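Local coordinates for peptidoglycan D,D-transpeptidase FtsI (Yersinia pestis, PDB 6SYN), which probably cross-links the peptide stems of septal peptidoglycan as a class B penicillin-binding protein, and is captured here with an opened penicillin in its active site, at residues Phe280-Gln285 / Ser353-Ala358; Ala320-Tyr325 / Ala358-Gly363. All coordinates share one frame; numbering follows the deposited sequence.

Interaction 1: residues Phe280-Gln285 / Ser353-Ala358; sequences FVNGHQ and SDIERA
Ile-355, in the first turn of helix 354-360, is the residue most covered by the hairpin Phe-280 to Gln-285, and three hairpin side chains gather round it. Asn-282, the first of the two central residues of the type I' turn from Val-281 to His-284, supplies the polar link. Its CG stands anti to the carbonyl carbon (chi1 -63°), which carries the amide across to the start of the helix, where OD1 accepts a hydrogen bond from Ile-355 N at 3.1 Å. The bond is moderately bent, 153° at the hydrogen, and the N-H arrives well above the plane of the amide. An acceptor at this point would suit the partial positive charge expected at a helix N-terminus. The same OD1 touches the Ile-355 CG2 methyl at 3.3 Å, while the ND2 branch lies against Asp-354 CB.

Val-281 makes the apolar part. With CG1 anti to the backbone N (chi1 175°), that one methyl does the touching: it meets the backbone at Asp-354 C and Ile-355 N, passes 4.1 Å from Ile-355 CB, and approaches Ala-358 CB one turn further on. From the second strand His-284 crosses Ile-355 at about a right angle, His-284 ND1 lying 3.7 Å from Ile-355 CG1.

The helix start has its own capping box: Ser-353 N donates to Glu-356 OE1 at 3.1 Å, and Ser-353 OG accepts a weak return bond from Glu-356 N. Lys-349 forms a salt bridge with the same Glu-356 carboxylate.

The contact thus lays the turn end of the two-stranded hairpin 279-286 against the N-terminus of helix 354-360. Ile-286 adds to the apolar side, touching both Val-281 and Ile-355, and Leu-314 of helix 306-314 packs on Val-281 and Asp-354.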
loop_
_atom_site.group_PDB
_atom_site.type_symbol
_atom_site.label_atom_id
_atom_site.label_comp_id
_atom_site.label_asym_id
_atom_site.label_seq_id
_atom_site.Cartn_x
_atom_site.Cartn_y
_atom_site.Cartn_z
ATOM N N PHE A 280 0.521 24.310 27.686
ATOM C CA PHE A 280 1.903 24.508 27.185
ATOM C C PHE A 280 2.783 23.337 27.630
ATOM O O PHE A 280 2.637 22.816 28.757
ATOM C CB PHE A 280 2.459 25.873 27.602
ATOM C CG PHE A 280 1.945 27.032 26.782
ATOM C CD1 PHE A 280 2.329 27.194 25.460
ATOM C CD2 PHE A 280 1.076 27.966 27.331
ATOM C CE1 PHE A 280 1.855 28.260 24.707
ATOM C CE2 PHE A 280 0.603 29.031 26.578
ATOM C CZ PHE A 280 0.992 29.176 25.267
ATOM N N VAL A 281 3.649 22.935 26.700
ATOM C CA VAL A 281 4.691 21.879 26.822
ATOM C C VAL A 281 5.973 22.479 26.224
ATOM O O VAL A 281 6.015 22.675 24.987
ATOM C CB VAL A 281 4.217 20.595 26.109
ATOM C CG1 VAL A 281 5.272 19.497 26.090
ATOM C CG2 VAL A 281 2.922 20.077 26.717
ATOM N N ASN A 282 6.930 22.856 27.079
ATOM C CA ASN A 282 8.217 23.505 26.695
ATOM C C ASN A 282 7.961 24.826 25.952
ATOM O O ASN A 282 8.813 25.198 25.106
ATOM C CB ASN A 282 9.088 22.612 25.799
ATOM C CG ASN A 282 9.559 21.318 26.436
ATOM O OD1 ASN A 282 9.910 20.376 25.725
ATOM N ND2 ASN A 282 9.604 21.264 27.759
ATOM N N GLY A 283 6.840 25.503 26.229
ATOM C CA GLY A 283 6.492 26.801 25.616
ATOM C C GLY A 283 5.842 26.669 24.245
ATOM O O GLY A 283 5.616 27.723 23.613
ATOM N N HIS A 284 5.565 25.439 23.793
ATOM C CA HIS A 284 4.736 25.121 22.594
ATOM C C HIS A 284 3.308 24.778 23.052
ATOM O O HIS A 284 3.168 24.004 24.025
ATOM C CB HIS A 284 5.348 23.966 21.782
ATOM C CG HIS A 284 6.704 24.244 21.214
ATOM N ND1 HIS A 284 7.828 23.535 21.606
ATOM C CD2 HIS A 284 7.120 25.131 20.283
ATOM C CE1 HIS A 284 8.875 23.977 20.946
ATOM N NE2 HIS A 284 8.469 24.959 20.129
ATOM N N GLN A 285 2.288 25.332 22.387
ATOM C CA GLN A 285 0.854 25.101 22.717
ATOM C C GLN A 285 0.386 23.781 22.089
ATOM O O GLN A 285 0.432 23.671 20.855
ATOM C CB GLN A 285 -0.026 26.256 22.224
ATOM C CG GLN A 285 -1.385 26.320 22.914
ATOM C CD GLN A 285 -2.314 27.378 22.366
ATOM O OE1 GLN A 285 -3.313 27.727 22.990
ATOM N NE2 GLN A 285 -2.004 27.891 21.185
ATOM N N SER A 353 12.832 15.278 25.136
ATOM C CA SER A 353 12.167 16.521 25.607
ATOM C C SER A 353 10.675 16.233 25.789
ATOM O O SER A 353 10.179 15.249 25.213
ATOM C CB SER A 353 12.399 17.677 24.666
ATOM O OG SER A 353 11.866 17.409 23.377
ATOM N N ASP A 354 9.997 17.066 26.574
ATOM C CA ASP A 354 8.565 16.909 26.942
ATOM C C ASP A 354 7.688 17.110 25.696
ATOM O O ASP A 354 6.670 16.401 25.577
ATOM C CB ASP A 354 8.231 17.845 28.103
ATOM C CG ASP A 354 8.864 17.412 29.416
ATOM O OD1 ASP A 354 9.836 16.620 29.377
ATOM O OD2 ASP A 354 8.375 17.864 30.467
ATOM N N ILE A 355 8.072 18.024 24.799
ATOM C CA ILE A 355 7.365 18.283 23.505
ATOM C C ILE A 355 7.565 17.083 22.568
ATOM O O ILE A 355 6.630 16.776 21.805
ATOM C CB ILE A 355 7.804 19.614 22.845
ATOM C CG1 ILE A 355 7.039 19.901 21.546
ATOM C CG2 ILE A 355 9.309 19.657 22.602
ATOM C CD1 ILE A 355 5.531 19.825 21.657
ATOM N N GLU A 356 8.729 16.428 22.612
ATOM C CA GLU A 356 9.020 15.242 21.761
ATOM C C GLU A 356 8.097 14.096 22.190
ATOM O O GLU A 356 7.411 13.536 21.315
ATOM C CB GLU A 356 10.507 14.892 21.816
ATOM C CG GLU A 356 11.335 15.754 20.877
ATOM C CD GLU A 356 12.838 15.745 21.099
ATOM O OE1 GLU A 356 13.296 15.147 22.099
ATOM O OE2 GLU A 356 13.550 16.334 20.262
ATOM N N ARG A 357 8.048 13.810 23.494
ATOM C CA ARG A 357 7.139 12.814 24.129
ATOM C C ARG A 357 5.691 13.061 23.689
ATOM O O ARG A 357 5.030 12.091 23.277
ATOM C CB ARG A 357 7.280 12.885 25.653
ATOM C CG ARG A 357 8.621 12.365 26.154
ATOM C CD ARG A 357 8.976 12.857 27.540
ATOM N NE ARG A 357 8.190 12.185 28.560
ATOM C CZ ARG A 357 8.219 12.477 29.853
ATOM N NH1 ARG A 357 9.001 13.447 30.303
ATOM N NH2 ARG A 357 7.462 11.798 30.697
ATOM N N ALA A 358 5.224 14.310 23.770
ATOM C CA ALA A 358 3.865 14.737 23.355
ATOM C C ALA A 358 3.645 14.422 21.868
ATOM O O ALA A 358 2.683 13.711 21.548
ATOM C CB ALA A 358 3.668 16.208 23.638
#

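Interaction 2: residues Ala320-Tyr325 / Ala358-Gly363; sequences ALVDTY and ATFSFG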
loop_
_atom_site.group_PDB
_atom_site.type_symbol
_atom_site.label_atom_id
_atom_site.label_comp_id
_atom_site.label_asym_id
_atom_site.label_seq_id
_atom_site.Cartn_x
_atom_site.Cartn_y
_atom_site.Cartn_z
ATOM N N ALA A 320 7.890 4.111 27.512
ATOM C CA ALA A 320 6.631 3.325 27.486
ATOM C C ALA A 320 6.067 3.258 26.059
ATOM O O ALA A 320 5.908 2.128 25.546
ATOM C CB ALA A 320 5.622 3.903 28.449
ATOM N N LEU A 321 5.778 4.408 25.438
ATOM C CA LEU A 321 5.224 4.465 24.056
ATOM C C LEU A 321 6.263 3.932 23.064
ATOM O O LEU A 321 5.849 3.388 22.014
ATOM C CB LEU A 321 4.813 5.897 23.697
ATOM C CG LEU A 321 3.503 6.378 24.312
ATOM C CD1 LEU A 321 3.278 7.852 24.017
ATOM C CD2 LEU A 321 2.333 5.553 23.807
ATOM N N VAL A 322 7.552 4.082 23.383
ATOM C CA VAL A 322 8.673 3.552 22.552
ATOM C C VAL A 322 8.633 2.021 22.614
ATOM O O VAL A 322 8.851 1.390 21.573
ATOM C CB VAL A 322 10.043 4.116 22.975
ATOM C CG1 VAL A 322 11.179 3.494 22.173
ATOM C CG2 VAL A 322 10.080 5.631 22.844
ATOM N N ASP A 323 8.330 1.448 23.779
ATOM C CA ASP A 323 8.191 -0.023 23.947
ATOM C C ASP A 323 6.932 -0.529 23.224
ATOM O O ASP A 323 7.031 -1.553 22.531
ATOM C CB ASP A 323 8.171 -0.433 25.420
ATOM C CG ASP A 323 8.593 -1.877 25.609
ATOM O OD1 ASP A 323 9.795 -2.162 25.391
ATOM O OD2 ASP A 323 7.716 -2.711 25.933
ATOM N N THR A 324 5.789 0.145 23.370
ATOM C CA THR A 324 4.497 -0.323 22.802
ATOM C C THR A 324 4.526 -0.240 21.270
ATOM O O THR A 324 4.055 -1.199 20.634
ATOM C CB THR A 324 3.299 0.431 23.389
ATOM O OG1 THR A 324 3.280 0.222 24.802
ATOM C CG2 THR A 324 1.989 -0.032 22.786
ATOM N N TYR A 325 5.034 0.849 20.685
ATOM C CA TYR A 325 5.091 1.012 19.209
ATOM C C TYR A 325 6.020 -0.061 18.632
ATOM O O TYR A 325 5.677 -0.631 17.572
ATOM C CB TYR A 325 5.574 2.404 18.799
ATOM C CG TYR A 325 4.669 3.563 19.128
ATOM C CD1 TYR A 325 3.571 3.441 19.963
ATOM C CD2 TYR A 325 4.960 4.821 18.638
ATOM C CE1 TYR A 325 2.775 4.532 20.275
ATOM C CE2 TYR A 325 4.177 5.922 18.935
ATOM C CZ TYR A 325 3.081 5.779 19.761
ATOM O OH TYR A 325 2.321 6.872 20.054
ATOM N N ALA A 358 5.224 14.310 23.770
ATOM C CA ALA A 358 3.865 14.737 23.355
ATOM C C ALA A 358 3.645 14.422 21.868
ATOM O O ALA A 358 2.683 13.711 21.548
ATOM C CB ALA A 358 3.668 16.208 23.638
ATOM N N THR A 359 4.504 14.931 20.985
ATOM C CA THR A 359 4.352 14.779 19.512
ATOM C C THR A 359 4.352 13.288 19.141
ATOM O O THR A 359 3.599 12.922 18.217
ATOM C CB THR A 359 5.412 15.588 18.757
ATOM O OG1 THR A 359 6.691 15.265 19.305
ATOM C CG2 THR A 359 5.163 17.077 18.849
ATOM N N PHE A 360 5.129 12.462 19.857
ATOM C CA PHE A 360 5.176 10.982 19.696
ATOM C C PHE A 360 3.813 10.358 20.032
ATOM O O PHE A 360 3.507 9.285 19.476
ATOM C CB PHE A 360 6.257 10.361 20.583
ATOM C CG PHE A 360 6.820 9.056 20.077
ATOM C CD1 PHE A 360 7.405 8.977 18.821
ATOM C CD2 PHE A 360 6.798 7.914 20.865
ATOM C CE1 PHE A 360 7.939 7.786 18.357
ATOM C CE2 PHE A 360 7.338 6.724 20.401
ATOM C CZ PHE A 360 7.906 6.661 19.147
ATOM N N SER A 361 3.026 10.999 20.908
ATOM C CA SER A 361 1.685 10.515 21.330
ATOM C C SER A 361 0.629 10.799 20.253
ATOM O O SER A 361 -0.466 10.216 20.357
ATOM C CB SER A 361 1.279 11.074 22.670
ATOM O OG SER A 361 0.794 12.405 22.563
ATOM N N PHE A 362 0.907 11.664 19.273
ATOM C CA PHE A 362 0.024 11.846 18.089
ATOM C C PHE A 362 0.862 11.687 16.813
ATOM O O PHE A 362 0.599 12.383 15.812
ATOM C CB PHE A 362 -0.811 13.131 18.186
ATOM C CG PHE A 362 -0.132 14.370 18.720
ATOM C CD1 PHE A 362 0.538 15.241 17.874
ATOM C CD2 PHE A 362 -0.229 14.708 20.061
ATOM C CE1 PHE A 362 1.125 16.398 18.365
ATOM C CE2 PHE A 362 0.359 15.865 20.550
ATOM C CZ PHE A 362 1.036 16.706 19.702
ATOM N N GLY A 363 1.841 10.776 16.869
ATOM C CA GLY A 363 2.444 10.090 15.708
ATOM C C GLY A 363 3.481 10.905 14.954
ATOM O O GLY A 363 3.708 10.565 13.787
#
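Two aromatic rings carry most of this contact, Tyr-325 from helix 319-327 and Phe-360 from helix 354-360, reaching toward each other tip to tip. They form an offset stack with centroids 4.7 Å apart and planes inclined by 30°. The overlap is partial: Tyr-325 CE2 sits over one face of Phe-360, displaced toward the rim, and Tyr-325 CD2 comes to 3.5 Å from Phe-360 CZ. The Phe-360 CB itself does not aim at helix 319-327, but with CG anti to the backbone N (chi1 -153°) the ring swings over to it.

The polar link joins the same two residues. Tyr-325 OH donates to Phe-360 O at 2.8 Å, with the hydroxyl 25° out of the carbonyl plane and the oxygen at the edge of the tyrosine ring. The stack sets the turn of the tyrosine ring, while the hydrogen bond anchors its tip. Close by, Ser-361 OG folds back in its crowded position, between backbone N and carbonyl carbon, and donates at 2.5 Å to Ala-358 O along an in-plane lone pair; that carbonyl also accepts from Ser-361 N.

Aliphatic groups complete the packing. Leu-321 CB touches Phe-360 CD2 at 4.0 Å, and its CD1 methyl meets Ser-361 CB at the same distance. Val-322 CG2 approaches Phe-360 CE2 obliquely, at 3.8 Å. Trp-352 adds its ring edge-to-face with Phe-360.

This is buried helix packing in the mainly helical part of a penicillin-binding transpeptidase domain. Tyr-325 and Leu-321 also rest on helix 255-264, at whose start the SxxK residues Ser-252 and Lys-255 sit, both in the penicillin pocket. Gly-363 pairs through its backbone with Gly-251. The side chain of Ser-361 lies about 9 Å from the bound ring-opened penicillin, near the SxxK residues without touching them.

How the interactions relate
Both contacts use helix 354-360 in the transpeptidase domain and share Ala-358, whose CB faces the hairpin in interaction 1 but points away from helix 319-327 in interaction 2. Their centres lie about 14 Å apart. Interaction 1 is partly buried at the periphery: polar side chains of an exposed turn meet the helix N-terminus, and one valine methyl is the main apolar foothold. Interaction 2 is buried around the residues that follow Ala-358, nearer the centre of the chain, and relies on stacked rings and aliphatic packing. Each has one crossing hydrogen bond, but the roles reverse: helix 354-360 gives a backbone N-H in interaction 1 and a carbonyl oxygen in interaction 2.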